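Side-chain contacts in glutathione transferase gst1-6 (Anopheles dirus, PDB 1V2A), which probably catalyses the conjugation of glutathione to electrophilic substrates with loss of a halide, acting as a homodimeric Delta-class detoxification enzyme: residues B[110-113]-B[114-117]; B[132-135]-B[136-139]; B[162-166]-B[167-171]; B[196-199]-B[200-204]. One frame throughout, in Å; residues are numbered along the deposited sequence.

Contact 1: B[110-113]-B[114-117]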
# COMPACT_ATOMS: atom_id res chain seq x y z
N VAL B 110 -15.72 6.43 -1.72
CA VAL B 110 -17.03 6.98 -1.40
C VAL B 110 -16.98 8.51 -1.40
O VAL B 110 -17.83 9.17 -2.01
CB VAL B 110 -17.52 6.51 -0.02
CG1 VAL B 110 -18.91 7.04 0.24
CG2 VAL B 110 -17.52 4.99 0.05
N ILE B 111 -15.99 9.09 -0.73
CA ILE B 111 -15.90 10.55 -0.68
C ILE B 111 -15.80 11.16 -2.08
O ILE B 111 -16.45 12.17 -2.36
CB ILE B 111 -14.69 11.02 0.16
CG1 ILE B 111 -14.85 10.56 1.61
CG2 ILE B 111 -14.58 12.54 0.09
CD1 ILE B 111 -13.72 10.97 2.53
N HIS B 112 -14.99 10.55 -2.94
CA HIS B 112 -14.81 11.05 -4.31
C HIS B 112 -16.12 11.11 -5.08
O HIS B 112 -16.33 11.99 -5.92
CB HIS B 112 -13.82 10.18 -5.09
CG HIS B 112 -12.39 10.41 -4.72
ND1 HIS B 112 -11.94 11.61 -4.21
CD2 HIS B 112 -11.30 9.62 -4.85
CE1 HIS B 112 -10.63 11.54 -4.05
NE2 HIS B 112 -10.22 10.35 -4.43
N LEU B 113 -17.00 10.14 -4.82
CA LEU B 113 -18.29 10.09 -5.49
C LEU B 113 -19.17 11.20 -4.93
O LEU B 113 -19.71 12.01 -5.68
CB LEU B 113 -18.95 8.74 -5.26
CG LEU B 113 -18.19 7.55 -5.86
CD1 LEU B 113 -18.87 6.24 -5.49
CD2 LEU B 113 -18.14 7.72 -7.36
N VAL B 114 -19.28 11.26 -3.60
CA VAL B 114 -20.10 12.29 -2.98
C VAL B 114 -19.63 13.65 -3.46
O VAL B 114 -20.42 14.60 -3.54
CB VAL B 114 -20.03 12.21 -1.43
CG1 VAL B 114 -20.96 13.25 -0.81
CG2 VAL B 114 -20.40 10.83 -0.97
N MET B 115 -18.35 13.76 -3.78
CA MET B 115 -17.81 15.02 -4.28
C MET B 115 -18.33 15.31 -5.68
O MET B 115 -18.53 16.46 -6.04
CB MET B 115 -16.28 14.98 -4.31
CG MET B 115 -15.61 15.04 -2.94
SD MET B 115 -13.80 14.88 -3.09
CE MET B 115 -13.30 16.57 -3.11
N LYS B 116 -18.54 14.27 -6.48
CA LYS B 116 -19.05 14.44 -7.85
C LYS B 116 -20.57 14.31 -7.86
O LYS B 116 -21.18 14.10 -8.90
CB LYS B 116 -18.48 13.37 -8.80
CG LYS B 116 -16.99 13.46 -9.06
CD LYS B 116 -16.58 12.52 -10.21
CE LYS B 116 -16.92 11.06 -9.90
NZ LYS B 116 -16.59 10.13 -11.04
N LYS B 117 -21.18 14.44 -6.69
CA LYS B 117 -22.63 14.33 -6.56
C LYS B 117 -23.11 13.01 -7.15
O LYS B 117 -24.03 12.99 -7.96
CB LYS B 117 -23.33 15.49 -7.27
CG LYS B 117 -22.82 16.89 -6.89
CD LYS B 117 -21.46 17.17 -7.53
CE LYS B 117 -20.86 18.49 -7.07
NZ LYS B 117 -19.53 18.73 -7.69
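Met115 folds back over the turn that carries Ile111 and His112, lining the last turn of the helix. Its CB lies 3.4 Å from His112 O and almost as near Ile111 O. With CG anti to the carbonyl carbon (chi1 -73°), the chain is led back along the helix, and Met115 CG comes to 3.0 Å from Ile111 O, the carbonyl that accepts the backbone bond of Met115 N at 2.9 Å. SD touches two side chains: CG2 of Ile111 is 4.0 Å from Met115 SD, while His112 ND1 approaches the same sulfur to 3.9 Å. The sulfur meets the imidazole at its edge and in its plane, a Met-aromatic contact. The bend at chi3 (95°) then turns CE away from segment 110-113. All this happens where helix 86-115 of the all-helical GST domain runs out. Lys117, with positive phi, is the C-prime residue of a Schellman motif pairing Glu118 N with Leu113 O and, weakly, Lys117 N with Val114 O. The side chain of Lys117 doubles back, and its NZ donates to Met115 O at 3.0 Å, within the carbonyl plane. Elsewhere, CG1 of Val110 packs 4.2 Å from CG2 of Val114, next to Leu167.

Contact 2: B[132-135]-B[136-139]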
# COMPACT_ATOMS: atom_id res chain seq x y z
N LEU B 132 -14.31 -2.09 7.93
CA LEU B 132 -14.45 -1.65 9.31
C LEU B 132 -14.55 -2.82 10.27
O LEU B 132 -13.92 -2.81 11.34
CB LEU B 132 -15.68 -0.74 9.43
CG LEU B 132 -15.68 0.49 8.53
CD1 LEU B 132 -17.00 1.24 8.69
CD2 LEU B 132 -14.51 1.39 8.88
N ASP B 133 -15.34 -3.83 9.91
CA ASP B 133 -15.49 -5.00 10.77
C ASP B 133 -14.11 -5.60 11.01
O ASP B 133 -13.80 -6.07 12.11
CB ASP B 133 -16.39 -6.05 10.12
CG ASP B 133 -17.83 -5.58 9.98
OD1 ASP B 133 -18.35 -5.01 10.96
OD2 ASP B 133 -18.43 -5.78 8.90
N LEU B 134 -13.28 -5.59 9.98
CA LEU B 134 -11.93 -6.12 10.09
C LEU B 134 -11.14 -5.28 11.09
O LEU B 134 -10.56 -5.82 12.04
CB LEU B 134 -11.24 -6.11 8.73
CG LEU B 134 -11.58 -7.29 7.82
CD1 LEU B 134 -11.04 -7.07 6.42
CD2 LEU B 134 -11.00 -8.56 8.43
N LEU B 135 -11.13 -3.97 10.88
CA LEU B 135 -10.42 -3.07 11.78
C LEU B 135 -10.98 -3.31 13.18
O LEU B 135 -10.24 -3.40 14.15
CB LEU B 135 -10.62 -1.61 11.38
CG LEU B 135 -9.89 -0.59 12.27
CD1 LEU B 135 -8.38 -0.77 12.12
CD2 LEU B 135 -10.28 0.83 11.90
N GLU B 136 -12.30 -3.41 13.27
CA GLU B 136 -12.95 -3.65 14.55
C GLU B 136 -12.32 -4.88 15.20
O GLU B 136 -11.97 -4.84 16.38
CB GLU B 136 -14.45 -3.85 14.33
CG GLU B 136 -15.25 -4.13 15.60
CD GLU B 136 -15.32 -2.95 16.56
OE1 GLU B 136 -14.94 -1.82 16.17
OE2 GLU B 136 -15.76 -3.16 17.70
N GLN B 137 -12.16 -5.97 14.44
CA GLN B 137 -11.55 -7.19 14.96
C GLN B 137 -10.11 -6.93 15.39
O GLN B 137 -9.70 -7.34 16.47
CB GLN B 137 -11.56 -8.31 13.91
CG GLN B 137 -12.95 -8.86 13.57
CD GLN B 137 -12.92 -9.91 12.47
OE1 GLN B 137 -12.27 -10.95 12.61
NE2 GLN B 137 -13.63 -9.65 11.37
N PHE B 138 -9.35 -6.25 14.55
CA PHE B 138 -7.96 -5.93 14.86
C PHE B 138 -7.83 -5.29 16.24
O PHE B 138 -7.02 -5.71 17.06
CB PHE B 138 -7.38 -4.98 13.80
CG PHE B 138 -7.32 -5.56 12.41
CD1 PHE B 138 -7.07 -4.74 11.31
CD2 PHE B 138 -7.47 -6.93 12.20
CE1 PHE B 138 -6.99 -5.27 10.02
CE2 PHE B 138 -7.39 -7.47 10.92
CZ PHE B 138 -7.15 -6.64 9.83
N VAL B 139 -8.63 -4.26 16.48
CA VAL B 139 -8.58 -3.55 17.76
C VAL B 139 -9.32 -4.23 18.91
O VAL B 139 -9.66 -3.59 19.91
CB VAL B 139 -9.08 -2.10 17.59
CG1 VAL B 139 -8.12 -1.35 16.69
CG2 VAL B 139 -10.48 -2.08 16.99
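Phe138 lays one face of its ring over the backbone of Leu134 and Leu135, one turn earlier in helix 122-141. Among the apolar contacts, CB of Leu134 reaches the far end of the ring, 4.3 Å from Phe138 CZ, and Leu135 CD1 meets Phe138 CD1 at the same separation. Because CG of Phe138 is anti to its carbonyl carbon (chi1 -64°), the ring leans back along the helix. There it covers Leu134 O, which stands 3.2 Å above the ring plane of Phe138, offset toward the rim. The ring is also engaged from outside: Phe98 meets it edge-to-face, Arg95 makes a cation-pi contact, and Trp62 of the second subunit packs against it.

The backbone bonds are those of a regular alpha-helix, that of Phe138 N to Leu134 O being 2.8 Å long with an N-H...O angle of 165°. The polar side chains act differently. Gln137 lies extended, its CG 3.3 Å from Asp133 O and its NE2 4.1 Å from CD2 of Leu134. Asp133 pairs with Lys129 in a salt bridge, whereas Glu136, bent at chi2, gives its two carboxylate oxygens to His176 ND1 and Ile177 N. Leu134, Gln137 and Phe138 all pack on the second subunit. The helix thus turns hydrophobic and aromatic groups to the interior, while Asp133 and Glu136 each have a polar partner nearby, so burial probably costs little in lost polar bonding.

Contact 3: B[162-166]-B[167-171]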
# COMPACT_ATOMS: atom_id res chain seq x y z
N THR B 162 -10.78 8.94 11.08
CA THR B 162 -11.41 10.23 11.36
C THR B 162 -11.85 10.90 10.06
O THR B 162 -12.60 11.88 10.08
CB THR B 162 -10.47 11.21 12.13
OG1 THR B 162 -9.69 11.96 11.20
CG2 THR B 162 -9.55 10.45 13.07
N ALA B 163 -11.37 10.37 8.93
CA ALA B 163 -11.73 10.91 7.63
C ALA B 163 -13.17 10.54 7.32
O ALA B 163 -13.79 11.11 6.43
CB ALA B 163 -10.80 10.36 6.55
N LEU B 164 -13.69 9.57 8.07
CA LEU B 164 -15.07 9.12 7.91
C LEU B 164 -16.02 10.25 8.30
O LEU B 164 -17.22 10.18 8.03
CB LEU B 164 -15.35 7.90 8.80
CG LEU B 164 -14.87 6.54 8.26
CD1 LEU B 164 -15.12 5.46 9.31
CD2 LEU B 164 -15.61 6.20 6.96
N ASN B 165 -15.48 11.27 8.95
CA ASN B 165 -16.27 12.41 9.38
C ASN B 165 -16.94 13.19 8.24
O ASN B 165 -17.99 13.81 8.45
CB ASN B 165 -15.40 13.38 10.20
CG ASN B 165 -15.11 12.86 11.59
OD1 ASN B 165 -15.99 12.32 12.25
ND2 ASN B 165 -13.88 13.04 12.05
N TRP B 166 -16.34 13.16 7.06
CA TRP B 166 -16.91 13.88 5.92
C TRP B 166 -18.20 13.21 5.44
O TRP B 166 -19.03 13.83 4.78
CB TRP B 166 -15.93 13.93 4.76
CG TRP B 166 -14.71 14.75 5.00
CD1 TRP B 166 -13.50 14.31 5.46
CD2 TRP B 166 -14.56 16.16 4.77
NE1 TRP B 166 -12.60 15.35 5.52
CE2 TRP B 166 -13.23 16.50 5.11
CE3 TRP B 166 -15.42 17.17 4.31
CZ2 TRP B 166 -12.74 17.81 5.00
CZ3 TRP B 166 -14.93 18.47 4.20
CH2 TRP B 166 -13.60 18.77 4.54
N LEU B 167 -18.35 11.93 5.78
CA LEU B 167 -19.52 11.17 5.36
C LEU B 167 -20.49 10.97 6.51
O LEU B 167 -21.47 10.24 6.37
CB LEU B 167 -19.09 9.81 4.82
CG LEU B 167 -18.15 9.79 3.62
CD1 LEU B 167 -17.64 8.37 3.39
CD2 LEU B 167 -18.87 10.32 2.39
N LYS B 168 -20.23 11.61 7.64
CA LYS B 168 -21.10 11.45 8.80
C LYS B 168 -21.39 9.97 9.00
O LYS B 168 -22.46 9.59 9.48
CB LYS B 168 -22.40 12.23 8.59
CG LYS B 168 -22.45 13.54 9.33
CD LYS B 168 -21.20 14.36 9.09
CE LYS B 168 -21.14 15.54 10.04
NZ LYS B 168 -19.86 16.28 9.91
N HIS B 169 -20.43 9.14 8.61
CA HIS B 169 -20.57 7.69 8.75
C HIS B 169 -20.69 7.33 10.22
O HIS B 169 -19.84 7.69 11.03
CB HIS B 169 -19.35 6.99 8.14
CG HIS B 169 -19.58 5.53 7.89
ND1 HIS B 169 -20.16 5.06 6.73
CD2 HIS B 169 -19.34 4.44 8.66
CE1 HIS B 169 -20.27 3.74 6.80
NE2 HIS B 169 -19.77 3.34 7.96
N ASP B 170 -21.75 6.60 10.56
CA ASP B 170 -21.99 6.20 11.94
C ASP B 170 -21.05 5.09 12.41
O ASP B 170 -21.01 4.01 11.84
CB ASP B 170 -23.44 5.74 12.10
CG ASP B 170 -23.74 5.27 13.52
OD1 ASP B 170 -23.57 6.08 14.45
OD2 ASP B 170 -24.15 4.10 13.68
N LEU B 171 -20.30 5.37 13.47
CA LEU B 171 -19.37 4.41 14.04
C LEU B 171 -19.98 3.74 15.27
O LEU B 171 -19.33 2.96 15.96
CB LEU B 171 -18.06 5.09 14.45
CG LEU B 171 -17.25 5.76 13.34
CD1 LEU B 171 -15.94 6.28 13.92
CD2 LEU B 171 -16.99 4.77 12.23
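Leu164 carries the dense half of this turn, meeting Leu171 with one methyl and His169 with the other. Leu164 CD1 and Leu171 CD2 come to 3.5 Å, the closest apolar approach here, and the two side chains run obliquely past each other. The second branch faces a different partner: Leu164 CD2 lies 4.0 Å from His169 CB, and the two side chains point the same way. His169 has its CG anti to the backbone N (chi1 -164°), which sets the imidazole alongside the leucine, with His169 CG 4.1 Å from Leu164 CD2. Behind these groups the chain closes through a 3-10 segment, 163-166. Leu167 N donates to Leu164 O at 3.1 Å, arriving from above the carbonyl plane, not on a lone pair.

The solvent side is held by weaker bonds. Lys168, with positive phi, turns the chain out of the 3-10 segment, and its N reaches Asn165 O only weakly, at 3.2 Å. Its side chain, bent at chi2, curls over the same oxygen, with Lys168 CD 3.3 Å from Asn165 O and Lys168 NZ making a second weak bond to it. Trp166 projects on another side of the turn, toward Ile8.

The turn follows helix 152-162 and leads on toward helix 175-185, wedged between two other helices: Leu164 touches Ile107 of helix 86-115 and Leu132 of helix 122-141, Leu167 packs on Val110, Ile111 and Val114 of the former, and His169 rests on Met125 and Leu132 of the latter.

Contact 4: B[196-199]-B[200-204]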
# COMPACT_ATOMS: atom_id res chain seq x y z
N LYS B 196 -8.04 20.77 16.22
CA LYS B 196 -8.57 22.12 16.05
C LYS B 196 -7.82 22.83 14.94
O LYS B 196 -8.36 23.71 14.25
CB LYS B 196 -8.47 22.90 17.35
CG LYS B 196 -9.84 23.28 17.92
CD LYS B 196 -9.81 23.55 19.43
CE LYS B 196 -9.30 22.34 20.20
NZ LYS B 196 -9.96 21.07 19.75
N GLN B 197 -6.56 22.46 14.74
CA GLN B 197 -5.77 23.08 13.69
C GLN B 197 -6.30 22.57 12.36
O GLN B 197 -6.30 23.30 11.36
CB GLN B 197 -4.30 22.74 13.83
CG GLN B 197 -3.42 23.57 12.92
CD GLN B 197 -3.64 25.06 13.14
OE1 GLN B 197 -3.52 25.54 14.26
NE2 GLN B 197 -3.97 25.78 12.08
N VAL B 198 -6.75 21.32 12.35
CA VAL B 198 -7.30 20.74 11.14
C VAL B 198 -8.57 21.51 10.82
O VAL B 198 -8.75 22.00 9.71
CB VAL B 198 -7.64 19.24 11.31
CG1 VAL B 198 -8.41 18.73 10.10
CG2 VAL B 198 -6.36 18.44 11.47
N ALA B 199 -9.44 21.62 11.82
CA ALA B 199 -10.70 22.34 11.68
C ALA B 199 -10.49 23.73 11.08
O ALA B 199 -11.15 24.10 10.11
CB ALA B 199 -11.40 22.46 13.03
N ASP B 200 -9.58 24.49 11.67
CA ASP B 200 -9.30 25.84 11.19
C ASP B 200 -8.88 25.84 9.74
O ASP B 200 -9.40 26.62 8.94
CB ASP B 200 -8.22 26.49 12.05
CG ASP B 200 -8.70 26.76 13.47
OD1 ASP B 200 -9.87 26.46 13.78
OD2 ASP B 200 -7.89 27.28 14.27
N ASP B 201 -7.93 24.98 9.40
CA ASP B 201 -7.46 24.88 8.02
C ASP B 201 -8.56 24.49 7.05
O ASP B 201 -8.69 25.07 5.97
CB ASP B 201 -6.32 23.88 7.93
CG ASP B 201 -5.04 24.43 8.47
OD1 ASP B 201 -5.10 25.37 9.28
OD2 ASP B 201 -3.96 23.91 8.08
N THR B 202 -9.36 23.50 7.42
CA THR B 202 -10.43 23.06 6.53
C THR B 202 -11.39 24.21 6.28
O THR B 202 -11.94 24.35 5.19
CB THR B 202 -11.23 21.91 7.12
OG1 THR B 202 -11.99 22.38 8.23
CG2 THR B 202 -10.30 20.80 7.58
N LEU B 203 -11.60 25.04 7.30
CA LEU B 203 -12.49 26.18 7.15
C LEU B 203 -11.80 27.22 6.27
O LEU B 203 -12.41 27.80 5.37
CB LEU B 203 -12.82 26.78 8.52
CG LEU B 203 -14.29 27.11 8.79
CD1 LEU B 203 -14.41 27.79 10.14
CD2 LEU B 203 -14.84 28.01 7.69
N ALA B 204 -10.52 27.45 6.51
CA ALA B 204 -9.75 28.41 5.74
C ALA B 204 -9.63 27.94 4.29
O ALA B 204 -9.44 28.75 3.38
CB ALA B 204 -8.38 28.60 6.35
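Asp200 settles against the preceding turn, from Lys196 to Ala199, and with Ala199 and Gln197 it loses most surface here. Its CG, anti to the carbonyl carbon, lies 3.2 Å from Lys196 O. Asp200 OD1 is equally near that oxygen, but two acceptors make no bond; the backbone N of Asp200 donates to Lys196 O. The amine of Lys196 turns to a salt bridge with Glu192.

Ala199 contributes chiefly its carbonyl. Thr202 OG1, placed between its own backbone N and carbonyl carbon (chi1 70°), donates to Ala199 O at 2.7 Å. Leu203 N donates to the same oxygen at 3.0 Å, and both arrive from one face of the carbonyl plane.

Gln197 bends at chi2 to bring NE2 within 3.0 Å of Asp201 OD1. This i to i+4 side-chain bond is bent (145°); the amide meets Asp201 OD1 from above the carboxylate plane, the two planes standing 73° apart. Asp201 OD2 faces Lys30 in a long, weak ion pair. Gln197 and Asp201 rest on Leu7, and Asp201 and Thr202 on Ile8, in the loop after strand 2-5. Helix 191-206 thus spends a hydroxyl and an amide on itself, the latter probably stabilising the buried Asp201 carboxylate by hydrogen bonding.

In the fold
The four contacts come in chain order, the first three in helices and a turn of the C-terminal GST domain, contact 4 on the last helix, 191-206. Contact 1 closes helix 86-115, contact 2 lies on the next helix, 122-141, and contact 3 forms the turn after helix 152-162. Contact 3 links contacts 1 and 2: its centre is about 13 Å and about 16 Å from theirs, and it touches them through Leu167 and through Leu164 and His169. Contacts 1 and 2, centres about 25 Å apart, do not meet. Contact 4 comes within about 5 Å of contact 3 by nearest atoms, without touching. Contact 2 reaches the second subunit, whereas His112 of contact 1 approaches bound glutathione sulfonic acid.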